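Local coordinates for protein macrophage receptor MARCO (Mus musculus, PDB 2OYA) that acts as a macrophage scavenger receptor, recognising ligands through basic and acidic clusters on its cysteine-rich C-terminal domain, at residues R15-V20 and W26-D31; D32-N37 and A97-S102; C43-Y48 and S77-S82; W65-N70 and H89-N94. All blocks are in the same frame, centred on the assembly; numbering follows the deposited sequence. Where two conformers were deposited one is given.

In the fold
The four contacts lie within one scavenger receptor cysteine-rich domain. Contact 1 is a hairpin of strands 17-22 and 25-29, and it closes before contact 2 ties the loop leading into helix 36-45 to the last strand, 98-101. Contacts 3 and 4 are nested inside the long loop closed by contact 2 and cross each other along the chain. Their centres are about 17 Å apart, whereas contacts 1 and 4, about 9 Å apart between centres, share the sheet of strands 25-29 and 64-66. Disulfides Cys30-Cys91, between contacts 1 and 4, and Cys43-Cys101, between contacts 2 and 3, join these parts of the small, loop-rich domain covalently.

Contact 1 of 4, residues R15-V20 and W26-D31; sequences RGRAEV and WGTICD
Val20 and Gly27 form a reciprocal backbone pair: Val20 N donates to Gly27 O at 2.8 Å, and Gly27 N returns a bond to Val20 O at 2.9 Å, both nearly straight (167° and 164°). Further along, the strands part, and a water takes a hydrogen bond from Ile29 N at 2.9 Å while sitting beside Ala18 O. A second polar element lies on one face of the hairpin, where Arg17 grips Glu19 side-on. Both NE and NH2 of the arginine address the single oxygen OE1, NE at 2.8 Å, with that oxygen in the guanidinium plane. Bending at chi3 (58°) turns the end of the arginine toward Glu19 to make this salt bridge. Beside it, Thr28 CG2 packs against Arg17 CD at 3.9 Å and against Glu19 OE1, whereas Thr28 OG1 turns to Asp96. The Glu19 side chain crosses that of Trp26 at about a right angle, and the indole brings CE3 to within 3.5 Å of Val20 C. Ile29 extends toward the other strand, its CD1 meeting Ala18 CB at 3.9 Å; on the same inward side Val20 reaches Trp79 and Trp65. The whole is an antiparallel beta hairpin, with strand 25-29 the middle strand of a mixed sheet of the scavenger receptor cysteine-rich fold.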
loop_
_atom_site.group_PDB
_atom_site.type_symbol
_atom_site.label_atom_id
_atom_site.label_comp_id
_atom_site.label_asym_id
_atom_site.label_seq_id
_atom_site.Cartn_x
_atom_site.Cartn_y
_atom_site.Cartn_z
ATOM N N ARG A 15 -1.502 -9.330 5.742
ATOM C CA ARG A 15 -2.566 -8.361 5.979
ATOM C C ARG A 15 -2.050 -7.294 6.919
ATOM O O ARG A 15 -1.424 -7.610 7.930
ATOM C CB ARG A 15 -3.774 -9.096 6.591
ATOM C CG ARG A 15 -4.935 -8.240 7.017
ATOM C CD ARG A 15 -5.986 -9.118 7.678
ATOM N NE ARG A 15 -7.187 -8.337 7.940
ATOM C CZ ARG A 15 -8.246 -8.344 7.144
ATOM N NH1 ARG A 15 -8.259 -9.118 6.061
ATOM N NH2 ARG A 15 -9.292 -7.595 7.441
ATOM N N GLY A 16 -2.295 -6.028 6.595
ATOM C CA GLY A 16 -1.874 -4.964 7.500
ATOM C C GLY A 16 -1.994 -3.602 6.845
ATOM O O GLY A 16 -2.600 -3.467 5.773
ATOM N N ARG A 17 -1.432 -2.584 7.500
ATOM C CA ARG A 17 -1.481 -1.228 6.942
ATOM C C ARG A 17 -0.447 -1.091 5.819
ATOM O O ARG A 17 0.705 -1.534 5.965
ATOM C CB ARG A 17 -1.240 -0.201 8.053
ATOM C CG ARG A 17 -1.212 1.247 7.612
ATOM C CD ARG A 17 -1.016 2.170 8.831
ATOM N NE ARG A 17 0.211 1.854 9.563
ATOM C CZ ARG A 17 0.291 1.152 10.702
ATOM N NH1 ARG A 17 -0.796 0.687 11.319
ATOM N NH2 ARG A 17 1.487 0.954 11.249
ATOM N N ALA A 18 -0.855 -0.469 4.707
ATOM C CA ALA A 18 0.043 -0.223 3.572
ATOM C C ALA A 18 0.907 1.015 3.842
ATOM O O ALA A 18 0.377 2.122 4.051
ATOM C CB ALA A 18 -0.764 -0.041 2.272
ATOM N N GLU A 19 2.224 0.830 3.829
ATOM C CA GLU A 19 3.144 1.970 4.001
ATOM C C GLU A 19 4.088 2.127 2.829
ATOM O O GLU A 19 4.366 1.170 2.126
ATOM C CB GLU A 19 3.903 1.883 5.334
ATOM C CG GLU A 19 2.942 1.977 6.528
ATOM C CD GLU A 19 3.628 2.107 7.873
ATOM O OE1 GLU A 19 2.888 2.234 8.876
ATOM O OE2 GLU A 19 4.887 2.108 7.934
ATOM N N VAL A 20 4.555 3.358 2.615
ATOM C CA VAL A 20 5.350 3.704 1.449
ATOM C C VAL A 20 6.520 4.571 1.916
ATOM O O VAL A 20 6.372 5.358 2.847
ATOM C CB VAL A 20 4.479 4.418 0.355
ATOM C CG1 VAL A 20 3.903 5.754 0.861
ATOM C CG2 VAL A 20 5.243 4.627 -0.919
ATOM N N TRP A 26 9.289 6.418 6.138
ATOM C CA TRP A 26 8.045 5.656 5.993
ATOM C C TRP A 26 6.826 6.510 6.313
ATOM O O TRP A 26 6.780 7.204 7.338
ATOM C CB TRP A 26 8.056 4.394 6.880
ATOM C CG TRP A 26 9.023 3.368 6.389
ATOM C CD1 TRP A 26 10.254 3.078 6.917
ATOM C CD2 TRP A 26 8.869 2.530 5.244
ATOM N NE1 TRP A 26 10.863 2.076 6.187
ATOM C CE2 TRP A 26 10.041 1.730 5.147
ATOM C CE3 TRP A 26 7.849 2.359 4.289
ATOM C CZ2 TRP A 26 10.216 0.780 4.135
ATOM C CZ3 TRP A 26 8.032 1.425 3.279
ATOM C CH2 TRP A 26 9.206 0.657 3.201
ATOM N N GLY A 27 5.825 6.432 5.432
ATOM C CA GLY A 27 4.553 7.101 5.656
ATOM C C GLY A 27 3.415 6.233 5.154
ATOM O O GLY A 27 3.631 5.161 4.586
ATOM N N THR A 28 2.199 6.718 5.353
ATOM C CA THR A 28 1.013 5.913 5.141
ATOM C C THR A 28 0.214 6.404 3.914
ATOM O O THR A 28 0.597 7.365 3.225
ATOM C CB THR A 28 0.129 5.916 6.403
ATOM O OG1 THR A 28 -0.323 7.256 6.659
ATOM C CG2 THR A 28 0.906 5.354 7.632
ATOM N N ILE A 29 -0.883 5.709 3.638
ATOM C CA ILE A 29 -1.697 5.975 2.456
ATOM C C ILE A 29 -3.130 6.218 2.936
ATOM O O ILE A 29 -3.736 5.335 3.558
ATOM C CB ILE A 29 -1.681 4.756 1.515
ATOM C CG1 ILE A 29 -0.234 4.455 1.057
ATOM C CG2 ILE A 29 -2.615 4.990 0.306
ATOM C CD1 ILE A 29 -0.087 3.161 0.222
ATOM N N CYS A 30 -3.669 7.402 2.677
ATOM C CA CYS A 30 -5.069 7.643 3.015
ATOM C C CYS A 30 -6.002 6.732 2.204
ATOM O O CYS A 30 -5.734 6.449 1.027
ATOM C CB CYS A 30 -5.423 9.119 2.811
ATOM S SG CYS A 30 -7.092 9.487 3.402
ATOM N N ASP A 31 -7.090 6.269 2.820
ATOM C CA ASP A 31 -7.958 5.304 2.136
ATOM C C ASP A 31 -8.952 5.929 1.121
ATOM O O ASP A 31 -9.775 5.208 0.531
ATOM C CB ASP A 31 -8.660 4.387 3.120
ATOM C CG ASP A 31 -9.778 5.092 3.899
ATOM O OD1 ASP A 31 -10.008 6.302 3.668
ATOM O OD2 ASP A 31 -10.432 4.412 4.730
HETATM O O HOH W 1 -1.617 3.276 5.129
#

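Contact 2 of 4, residues D32-N37 and A97-S102; sequences DDWDNN and AGVECS
Trp34 lies in the loop leading into helix 36-45, its CA 7.0 Å from that of Ala97, so that loop and strand 98-101 are bridged by a side chain and not by backbone bonds. With CG anti to the backbone N (chi1 -179°), the indole is carried to the strand and presents both a face and an edge. Ala97 CB sits over the five-membered ring, 3.5 Å from its centroid and almost on the ring normal, a clear CH-pi contact. At the rim, NE1 donates to Gly98 O at 3.0 Å; the bond is bent to 148°, and the oxygen lies somewhat out of the ring plane. The benzo edge continues the line, with CZ2 meeting Val99 CG1 at 3.6 Å in the plane of the ring. One flat group thus touches three successive residues, and the pyrrole N-H of this buried tryptophan finds its acceptor in the strand backbone. Phe42 of the helix and Ala53 of strand 51-54 also touch the indole, while Val99 rests on Ala39 and Phe42. The arrangement belongs to the hydrophobic core of the scavenger receptor cysteine-rich fold, where a helix packs against curved beta-sheet.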
loop_
_atom_site.group_PDB
_atom_site.type_symbol
_atom_site.label_atom_id
_atom_site.label_comp_id
_atom_site.label_asym_id
_atom_site.label_seq_id
_atom_site.Cartn_x
_atom_site.Cartn_y
_atom_site.Cartn_z
ATOM N N ASP A 32 -8.864 7.250 0.921
ATOM C CA ASP A 32 -9.718 7.931 -0.063
ATOM C C ASP A 32 -9.486 7.304 -1.436
ATOM O O ASP A 32 -8.370 7.366 -1.951
ATOM C CB ASP A 32 -9.382 9.427 -0.164
ATOM C CG ASP A 32 -9.689 10.217 1.102
ATOM O OD1 ASP A 32 -10.506 9.774 1.945
ATOM O OD2 ASP A 32 -9.108 11.322 1.232
ATOM N N ASP A 33 -10.534 6.715 -2.021
ATOM C CA ASP A 33 -10.452 6.066 -3.376
ATOM C C ASP A 33 -9.563 4.821 -3.418
ATOM O O ASP A 33 -9.256 4.318 -4.492
ATOM C CB ASP A 33 -9.952 7.033 -4.477
ATOM C CG ASP A 33 -10.860 8.225 -4.695
ATOM O OD1 ASP A 33 -12.093 8.112 -4.491
ATOM O OD2 ASP A 33 -10.311 9.278 -5.113
ATOM N N TRP A 34 -9.144 4.326 -2.253
ATOM C CA TRP A 34 -8.264 3.161 -2.180
ATOM C C TRP A 34 -9.105 1.933 -2.480
ATOM O O TRP A 34 -10.054 1.633 -1.759
ATOM C CB TRP A 34 -7.623 3.069 -0.802
ATOM C CG TRP A 34 -6.665 1.924 -0.607
ATOM C CD1 TRP A 34 -6.878 0.776 0.115
ATOM C CD2 TRP A 34 -5.327 1.844 -1.110
ATOM N NE1 TRP A 34 -5.751 -0.015 0.089
ATOM C CE2 TRP A 34 -4.784 0.618 -0.657
ATOM C CE3 TRP A 34 -4.534 2.691 -1.905
ATOM C CZ2 TRP A 34 -3.477 0.205 -0.981
ATOM C CZ3 TRP A 34 -3.228 2.288 -2.224
ATOM C CH2 TRP A 34 -2.719 1.046 -1.762
ATOM N N ASP A 35 -8.778 1.244 -3.569
ATOM C CA ASP A 35 -9.621 0.134 -4.014
ATOM C C ASP A 35 -8.793 -1.127 -4.335
ATOM O O ASP A 35 -7.590 -1.132 -4.148
ATOM C CB ASP A 35 -10.552 0.581 -5.167
ATOM C CG ASP A 35 -9.814 0.894 -6.451
ATOM O OD1 ASP A 35 -10.456 1.464 -7.364
ATOM O OD2 ASP A 35 -8.603 0.583 -6.562
ATOM N N ASN A 36 -9.451 -2.203 -4.786
ATOM C CA ASN A 36 -8.747 -3.466 -5.063
ATOM C C ASN A 36 -7.649 -3.331 -6.118
ATOM O O ASN A 36 -6.638 -4.042 -6.056
ATOM C CB ASN A 36 -9.745 -4.564 -5.439
ATOM C CG ASN A 36 -10.552 -5.065 -4.228
ATOM O OD1 ASN A 36 -10.132 -4.915 -3.074
ATOM N ND2 ASN A 36 -11.727 -5.644 -4.493
ATOM N N ASN A 37 -7.847 -2.429 -7.073
ATOM C CA ASN A 37 -6.848 -2.187 -8.126
ATOM C C ASN A 37 -5.593 -1.594 -7.514
ATOM O O ASN A 37 -4.482 -2.042 -7.804
ATOM C CB ASN A 37 -7.395 -1.265 -9.227
ATOM C CG ASN A 37 -8.407 -1.960 -10.120
ATOM O OD1 ASN A 37 -8.395 -3.183 -10.273
ATOM N ND2 ASN A 37 -9.299 -1.177 -10.708
ATOM N N ALA A 97 -4.999 3.343 4.905
ATOM C CA ALA A 97 -5.415 2.220 4.090
ATOM C C ALA A 97 -4.627 0.963 4.463
ATOM O O ALA A 97 -3.445 1.030 4.810
ATOM C CB ALA A 97 -5.199 2.550 2.618
ATOM N N GLY A 98 -5.291 -0.182 4.386
ATOM C CA GLY A 98 -4.614 -1.464 4.527
ATOM C C GLY A 98 -4.794 -2.351 3.297
ATOM O O GLY A 98 -5.509 -2.003 2.348
ATOM N N VAL A 99 -4.133 -3.496 3.339
ATOM C CA VAL A 99 -4.184 -4.462 2.249
ATOM C C VAL A 99 -4.235 -5.865 2.828
ATOM O O VAL A 99 -3.696 -6.115 3.917
ATOM C CB VAL A 99 -2.937 -4.358 1.303
ATOM C CG1 VAL A 99 -2.918 -3.021 0.577
ATOM C CG2 VAL A 99 -1.619 -4.596 2.063
ATOM N N GLU A 100 -4.888 -6.770 2.098
ATOM C CA GLU A 100 -4.721 -8.209 2.278
ATOM C C GLU A 100 -4.088 -8.698 0.963
ATOM O O GLU A 100 -4.749 -8.727 -0.076
ATOM C CB GLU A 100 -6.071 -8.910 2.504
ATOM C CG GLU A 100 -5.923 -10.422 2.768
ATOM C CD GLU A 100 -7.245 -11.176 2.703
ATOM O OE1 GLU A 100 -7.775 -11.539 3.767
ATOM O OE2 GLU A 100 -7.759 -11.380 1.582
ATOM N N CYS A 101 -2.793 -9.002 1.005
ATOM C CA CYS A 101 -2.077 -9.511 -0.161
ATOM C C CYS A 101 -2.078 -11.016 -0.145
ATOM O O CYS A 101 -1.959 -11.622 0.913
ATOM C CB CYS A 101 -0.616 -9.047 -0.160
ATOM S SG CYS A 101 -0.354 -7.259 -0.107
ATOM N N SER A 102 -2.180 -11.620 -1.327
ATOM C CA SER A 102 -2.107 -13.080 -1.451
ATOM C C SER A 102 -1.558 -13.459 -2.819
ATOM O O SER A 102 -1.481 -12.609 -3.706
ATOM C CB SER A 102 -3.487 -13.708 -1.217
ATOM O OG SER A 102 -4.377 -13.333 -2.248
ATOM O OXT SER A 102 -1.174 -14.614 -3.052
#

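Contact 3 of 4, residues C43-Y48 and S77-S82; sequences CRMLGY and SLWDCS
Met45 reaches out from the end of helix 36-45 and meets Ser77, Leu78 and Trp79 in turn. Its first torsion sets CG beside the backbone N and anti to the carbonyl carbon, and the chain runs extended through CB-CG to SD (chi2 177°), which carries the sulfur to the backbone of the loop. Leu78 N points at SD over 3.5 Å, an almost straight (169°) but weak hydrogen bond. Around it, SD is 3.9 Å from Ser77 CA and 4.2 Å from Leu78 CG, so apolar surface flanks the thioether. A bend at chi3 (70°) then turns only the methyl CE toward the indole. The Met45 and Trp79 side chains cross at about a right angle, CE lying obliquely to the ring, 3.8 Å from CZ3. The turn carrying Trp79 is pinned by its backbone: Trp79 N donates to Ser77 OG at 3.0 Å, an ST turn that starts the short 3-10 segment 78-80. The helix itself is terminated by a Schellman motif at Gly47, whose positive phi lets the chain turn back. Leu78, flanking the sulfur, continues inward onto Val41 and Phe42 of helix 36-45, and Cys81 of the same turn is joined to Cys71. The 77-82 loop thus covers the C-terminal part of the helix, while Cys43, bonded to Cys101, ties that helix to strand 98-101.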
loop_
_atom_site.group_PDB
_atom_site.type_symbol
_atom_site.label_atom_id
_atom_site.label_comp_id
_atom_site.label_asym_id
_atom_site.label_seq_id
_atom_site.Cartn_x
_atom_site.Cartn_y
_atom_site.Cartn_z
ATOM N N CYS A 43 0.428 -4.739 -3.604
ATOM C CA CYS A 43 0.816 -6.117 -3.289
ATOM C C CYS A 43 1.775 -6.732 -4.331
ATOM O O CYS A 43 2.687 -7.468 -3.969
ATOM C CB CYS A 43 -0.426 -6.992 -3.109
ATOM S SG CYS A 43 -1.418 -6.528 -1.660
ATOM N N ARG A 44 1.574 -6.399 -5.602
ATOM C CA ARG A 44 2.458 -6.811 -6.699
ATOM C C ARG A 44 3.893 -6.358 -6.453
ATOM O O ARG A 44 4.856 -7.107 -6.732
ATOM C CB ARG A 44 1.923 -6.245 -8.012
ATOM C CG ARG A 44 2.792 -6.437 -9.253
ATOM C CD ARG A 44 2.052 -5.873 -10.469
ATOM N NE ARG A 44 0.792 -6.572 -10.739
ATOM C CZ ARG A 44 -0.312 -5.970 -11.170
ATOM N NH1 ARG A 44 -0.323 -4.649 -11.354
ATOM N NH2 ARG A 44 -1.411 -6.686 -11.400
ATOM N N MET A 45 4.045 -5.158 -5.897
ATOM C CA MET A 45 5.377 -4.643 -5.571
ATOM C C MET A 45 6.129 -5.557 -4.603
ATOM O O MET A 45 7.363 -5.673 -4.673
ATOM C CB MET A 45 5.286 -3.232 -5.010
ATOM C CG MET A 45 4.773 -2.217 -6.018
ATOM S SD MET A 45 4.609 -0.592 -5.273
ATOM C CE MET A 45 6.335 -0.128 -5.022
ATOM N N LEU A 46 5.379 -6.222 -3.720
ATOM C CA LEU A 46 5.951 -7.159 -2.753
ATOM C C LEU A 46 6.008 -8.601 -3.272
ATOM O O LEU A 46 6.421 -9.522 -2.544
ATOM C CB LEU A 46 5.190 -7.069 -1.420
ATOM C CG LEU A 46 5.298 -5.753 -0.647
ATOM C CD1 LEU A 46 4.288 -5.757 0.502
ATOM C CD2 LEU A 46 6.709 -5.559 -0.118
ATOM N N GLY A 47 5.616 -8.796 -4.526
ATOM C CA GLY A 47 5.683 -10.101 -5.176
ATOM C C GLY A 47 4.419 -10.959 -5.086
ATOM O O GLY A 47 4.420 -12.103 -5.539
ATOM N N TYR A 48 3.340 -10.405 -4.537
ATOM C CA TYR A 48 2.050 -11.100 -4.460
ATOM C C TYR A 48 1.293 -10.927 -5.768
ATOM O O TYR A 48 1.622 -10.054 -6.564
ATOM C CB TYR A 48 1.216 -10.577 -3.270
ATOM C CG TYR A 48 1.867 -10.821 -1.942
ATOM C CD1 TYR A 48 2.642 -9.842 -1.332
ATOM C CD2 TYR A 48 1.709 -12.047 -1.282
ATOM C CE1 TYR A 48 3.262 -10.082 -0.100
ATOM C CE2 TYR A 48 2.301 -12.287 -0.056
ATOM C CZ TYR A 48 3.080 -11.312 0.533
ATOM O OH TYR A 48 3.669 -11.594 1.747
ATOM N N SER A 77 4.098 -0.573 -10.212
ATOM C CA SER A 77 4.457 0.255 -9.085
ATOM C C SER A 77 3.379 1.302 -8.808
ATOM O O SER A 77 2.749 1.823 -9.742
ATOM C CB SER A 77 5.782 0.952 -9.430
ATOM O OG SER A 77 6.089 1.982 -8.526
ATOM N N LEU A 78 3.179 1.632 -7.529
ATOM C CA LEU A 78 2.302 2.771 -7.165
ATOM C C LEU A 78 2.825 4.086 -7.716
ATOM O O LEU A 78 2.066 5.053 -7.884
ATOM C CB LEU A 78 2.169 2.917 -5.647
ATOM C CG LEU A 78 1.269 1.939 -4.892
ATOM C CD1 LEU A 78 1.237 2.300 -3.403
ATOM C CD2 LEU A 78 -0.138 1.930 -5.457
ATOM N N TRP A 79 4.130 4.132 -7.969
ATOM C CA TRP A 79 4.738 5.332 -8.530
ATOM C C TRP A 79 4.155 5.600 -9.932
ATOM O O TRP A 79 4.091 6.747 -10.369
ATOM C CB TRP A 79 6.272 5.209 -8.549
ATOM C CG TRP A 79 6.979 5.671 -7.262
ATOM C CD1 TRP A 79 7.809 6.757 -7.134
ATOM C CD2 TRP A 79 6.958 5.032 -5.963
ATOM N NE1 TRP A 79 8.293 6.840 -5.834
ATOM C CE2 TRP A 79 7.777 5.803 -5.099
ATOM C CE3 TRP A 79 6.305 3.897 -5.446
ATOM C CZ2 TRP A 79 7.977 5.476 -3.742
ATOM C CZ3 TRP A 79 6.498 3.573 -4.090
ATOM C CH2 TRP A 79 7.340 4.364 -3.260
ATOM N N ASP A 80 3.704 4.543 -10.614
ATOM C CA ASP A 80 3.081 4.676 -11.946
ATOM C C ASP A 80 1.590 5.005 -11.902
ATOM O O ASP A 80 0.983 5.298 -12.939
ATOM C CB ASP A 80 3.284 3.407 -12.771
ATOM C CG ASP A 80 4.716 3.210 -13.181
ATOM O OD1 ASP A 80 5.335 4.159 -13.711
ATOM O OD2 ASP A 80 5.228 2.107 -12.960
ATOM N N CYS A 81 0.997 4.972 -10.707
ATOM C CA CYS A 81 -0.428 5.277 -10.578
ATOM C C CYS A 81 -0.730 6.744 -10.478
ATOM O O CYS A 81 0.028 7.508 -9.887
ATOM C CB CYS A 81 -1.014 4.603 -9.351
ATOM S SG CYS A 81 -0.878 2.851 -9.422
ATOM N N SER A 82 -1.869 7.123 -11.033
ATOM C CA SER A 82 -2.426 8.433 -10.784
ATOM C C SER A 82 -2.787 8.522 -9.294
ATOM O O SER A 82 -3.290 7.548 -8.718
ATOM C CB SER A 82 -3.681 8.615 -11.616
ATOM O OG SER A 82 -4.252 9.868 -11.329
#

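Contact 4 of 4, residues W65-N70 and H89-N94; sequences WLDNVN and HNCVHN. With SO4 (sulfate ion), chain D.
Asp67 meets Cys91 and His89, two residues themselves joined by a bond from Cys91 N to His89 ND1 of 2.9 Å (157°). The donor lies in the imidazole plane, so ND1 acts as an acceptor, which helps to set the ring's rotation. Toward Asp67, His89 offers CA and CB, not its ring: Asp67 OD2 is 3.5 Å from His89 CA and 3.7 Å from His89 CB, and the carboxylate and ring planes are 65° apart. The same oxygen approaches Cys91 SG at 3.7 Å. Asp67 CG stands anti to the backbone N (chi1 -170°), which points the carboxylate at this loop, and its other oxygen, OD1, takes a weak bond from Asn68 N. A sulfate, probably from the crystallisation liquor, is held by His93 N through a straight bond of 2.8 Å to its O4. That oxygen lies 3.4 Å from His93 CD2 at the ring edge. His93 ND1 pairs with Asp96 OD2 and NE2 with Gly62 O, both acceptors, so both nitrogens probably carry protons and the ring may be cationic, which would suit the sulfate at its edge. No hydrogen bond crosses between the two segments: their direct link is packing round a buried carboxylate, while the Cys30-Cys91 disulfide ties the 89-94 loop to 26-31, whose Cys30 also touches Asp67. The N-H at His93 is consistent with a loop able to accept an anion.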
loop_
_atom_site.group_PDB
_atom_site.type_symbol
_atom_site.label_atom_id
_atom_site.label_comp_id
_atom_site.label_asym_id
_atom_site.label_seq_id
_atom_site.Cartn_x
_atom_site.Cartn_y
_atom_site.Cartn_z
ATOM N N TRP A 65 1.717 9.892 3.079
ATOM C CA TRP A 65 2.331 10.256 1.794
ATOM C C TRP A 65 1.402 10.281 0.584
ATOM O O TRP A 65 1.637 11.046 -0.353
ATOM C CB TRP A 65 3.503 9.343 1.466
ATOM C CG TRP A 65 4.767 9.575 2.262
ATOM C CD1 TRP A 65 5.551 8.626 2.818
ATOM C CD2 TRP A 65 5.397 10.842 2.547
ATOM N NE1 TRP A 65 6.638 9.206 3.442
ATOM C CE2 TRP A 65 6.570 10.563 3.283
ATOM C CE3 TRP A 65 5.084 12.175 2.242
ATOM C CZ2 TRP A 65 7.423 11.570 3.749
ATOM C CZ3 TRP A 65 5.948 13.184 2.697
ATOM C CH2 TRP A 65 7.101 12.868 3.440
ATOM N N LEU A 66 0.411 9.397 0.568
ATOM C CA LEU A 66 -0.473 9.233 -0.599
ATOM C C LEU A 66 -1.951 9.389 -0.256
ATOM O O LEU A 66 -2.383 9.045 0.845
ATOM C CB LEU A 66 -0.248 7.869 -1.254
ATOM C CG LEU A 66 1.116 7.619 -1.902
ATOM C CD1 LEU A 66 1.187 6.173 -2.392
ATOM C CD2 LEU A 66 1.378 8.624 -3.038
ATOM N N ASP A 67 -2.707 9.930 -1.207
ATOM C CA ASP A 67 -4.151 10.115 -1.071
ATOM C C ASP A 67 -4.737 10.075 -2.487
ATOM O O ASP A 67 -4.039 10.378 -3.473
ATOM C CB ASP A 67 -4.449 11.463 -0.388
ATOM C CG ASP A 67 -5.906 11.630 0.008
ATOM O OD1 ASP A 67 -6.645 10.636 0.017
ATOM O OD2 ASP A 67 -6.299 12.771 0.371
ATOM N N ASN A 68 -5.998 9.663 -2.581
ATOM C CA ASN A 68 -6.702 9.537 -3.861
ATOM C C ASN A 68 -5.918 8.744 -4.895
ATOM O O ASN A 68 -5.828 9.137 -6.060
ATOM C CB ASN A 68 -7.103 10.923 -4.393
ATOM C CG ASN A 68 -7.886 11.712 -3.374
ATOM O OD1 ASN A 68 -7.413 12.728 -2.861
ATOM N ND2 ASN A 68 -9.060 11.208 -3.015
ATOM N N VAL A 69 -5.354 7.611 -4.453
ATOM C CA VAL A 69 -4.674 6.713 -5.379
ATOM C C VAL A 69 -5.707 6.105 -6.337
ATOM O O VAL A 69 -6.732 5.569 -5.898
ATOM C CB VAL A 69 -3.900 5.606 -4.635
ATOM C CG1 VAL A 69 -3.128 4.717 -5.622
ATOM C CG2 VAL A 69 -2.937 6.228 -3.599
ATOM N N ASN A 70 -5.427 6.207 -7.636
ATOM C CA ASN A 70 -6.324 5.695 -8.667
ATOM C C ASN A 70 -5.581 4.881 -9.723
ATOM O O ASN A 70 -5.469 5.294 -10.874
ATOM C CB ASN A 70 -7.098 6.848 -9.307
ATOM C CG ASN A 70 -8.298 7.259 -8.488
ATOM O OD1 ASN A 70 -9.346 6.610 -8.535
ATOM N ND2 ASN A 70 -8.161 8.345 -7.736
ATOM N N HIS A 89 -2.778 15.692 1.244
ATOM C CA HIS A 89 -3.947 14.946 1.737
ATOM C C HIS A 89 -4.805 15.811 2.667
ATOM O O HIS A 89 -4.349 16.829 3.182
ATOM C CB HIS A 89 -3.482 13.692 2.502
ATOM C CG HIS A 89 -2.782 14.014 3.788
ATOM N ND1 HIS A 89 -3.457 14.158 4.980
ATOM C CD2 HIS A 89 -1.487 14.311 4.051
ATOM C CE1 HIS A 89 -2.601 14.491 5.931
ATOM N NE2 HIS A 89 -1.400 14.593 5.390
ATOM N N ASN A 90 -6.046 15.398 2.888
ATOM C CA ASN A 90 -6.836 15.977 3.966
ATOM C C ASN A 90 -7.324 14.844 4.863
ATOM O O ASN A 90 -8.526 14.646 5.038
ATOM C CB ASN A 90 -7.991 16.812 3.407
ATOM C CG ASN A 90 -8.882 16.035 2.428
ATOM O OD1 ASN A 90 -8.636 14.861 2.104
ATOM N ND2 ASN A 90 -9.936 16.705 1.953
ATOM N N CYS A 91 -6.365 14.087 5.402
ATOM C CA CYS A 91 -6.654 12.857 6.138
ATOM C C CYS A 91 -5.993 12.818 7.508
ATOM O O CYS A 91 -5.087 13.617 7.815
ATOM C CB CYS A 91 -6.166 11.637 5.349
ATOM S SG CYS A 91 -6.984 11.502 3.743
ATOM N N VAL A 92 -6.442 11.854 8.309
ATOM C CA VAL A 92 -5.790 11.522 9.582
ATOM C C VAL A 92 -5.450 10.030 9.552
ATOM O O VAL A 92 -5.943 9.302 8.661
ATOM C CB VAL A 92 -6.681 11.877 10.794
ATOM C CG1 VAL A 92 -6.927 13.370 10.856
ATOM C CG2 VAL A 92 -8.010 11.135 10.738
ATOM N N HIS A 93 -4.642 9.567 10.510
ATOM C CA HIS A 93 -4.178 8.179 10.471
ATOM C C HIS A 93 -5.256 7.142 10.757
ATOM O O HIS A 93 -5.084 5.988 10.402
ATOM C CB HIS A 93 -2.952 7.944 11.360
ATOM C CG HIS A 93 -1.692 8.523 10.790
ATOM N ND1 HIS A 93 -0.990 7.917 9.766
ATOM C CD2 HIS A 93 -1.023 9.662 11.087
ATOM C CE1 HIS A 93 0.067 8.652 9.468
ATOM N NE2 HIS A 93 0.071 9.720 10.253
ATOM N N ASN A 94 -6.387 7.544 11.332
ATOM C CA ASN A 94 -7.544 6.626 11.413
ATOM C C ASN A 94 -8.026 6.144 10.026
ATOM O O ASN A 94 -8.696 5.112 9.917
ATOM C CB ASN A 94 -8.708 7.276 12.182
ATOM C CG ASN A 94 -8.623 7.051 13.695
ATOM O OD1 ASN A 94 -7.956 6.124 14.168
ATOM N ND2 ASN A 94 -9.274 7.919 14.458
HETATM S S SO4 D . -3.439 10.940 13.877
HETATM O O1 SO4 D . -2.023 10.881 14.256
HETATM O O2 SO4 D . -4.037 9.635 14.149
HETATM O O3 SO4 D . -4.117 11.925 14.721
HETATM O O4 SO4 D . -3.649 11.355 12.490
#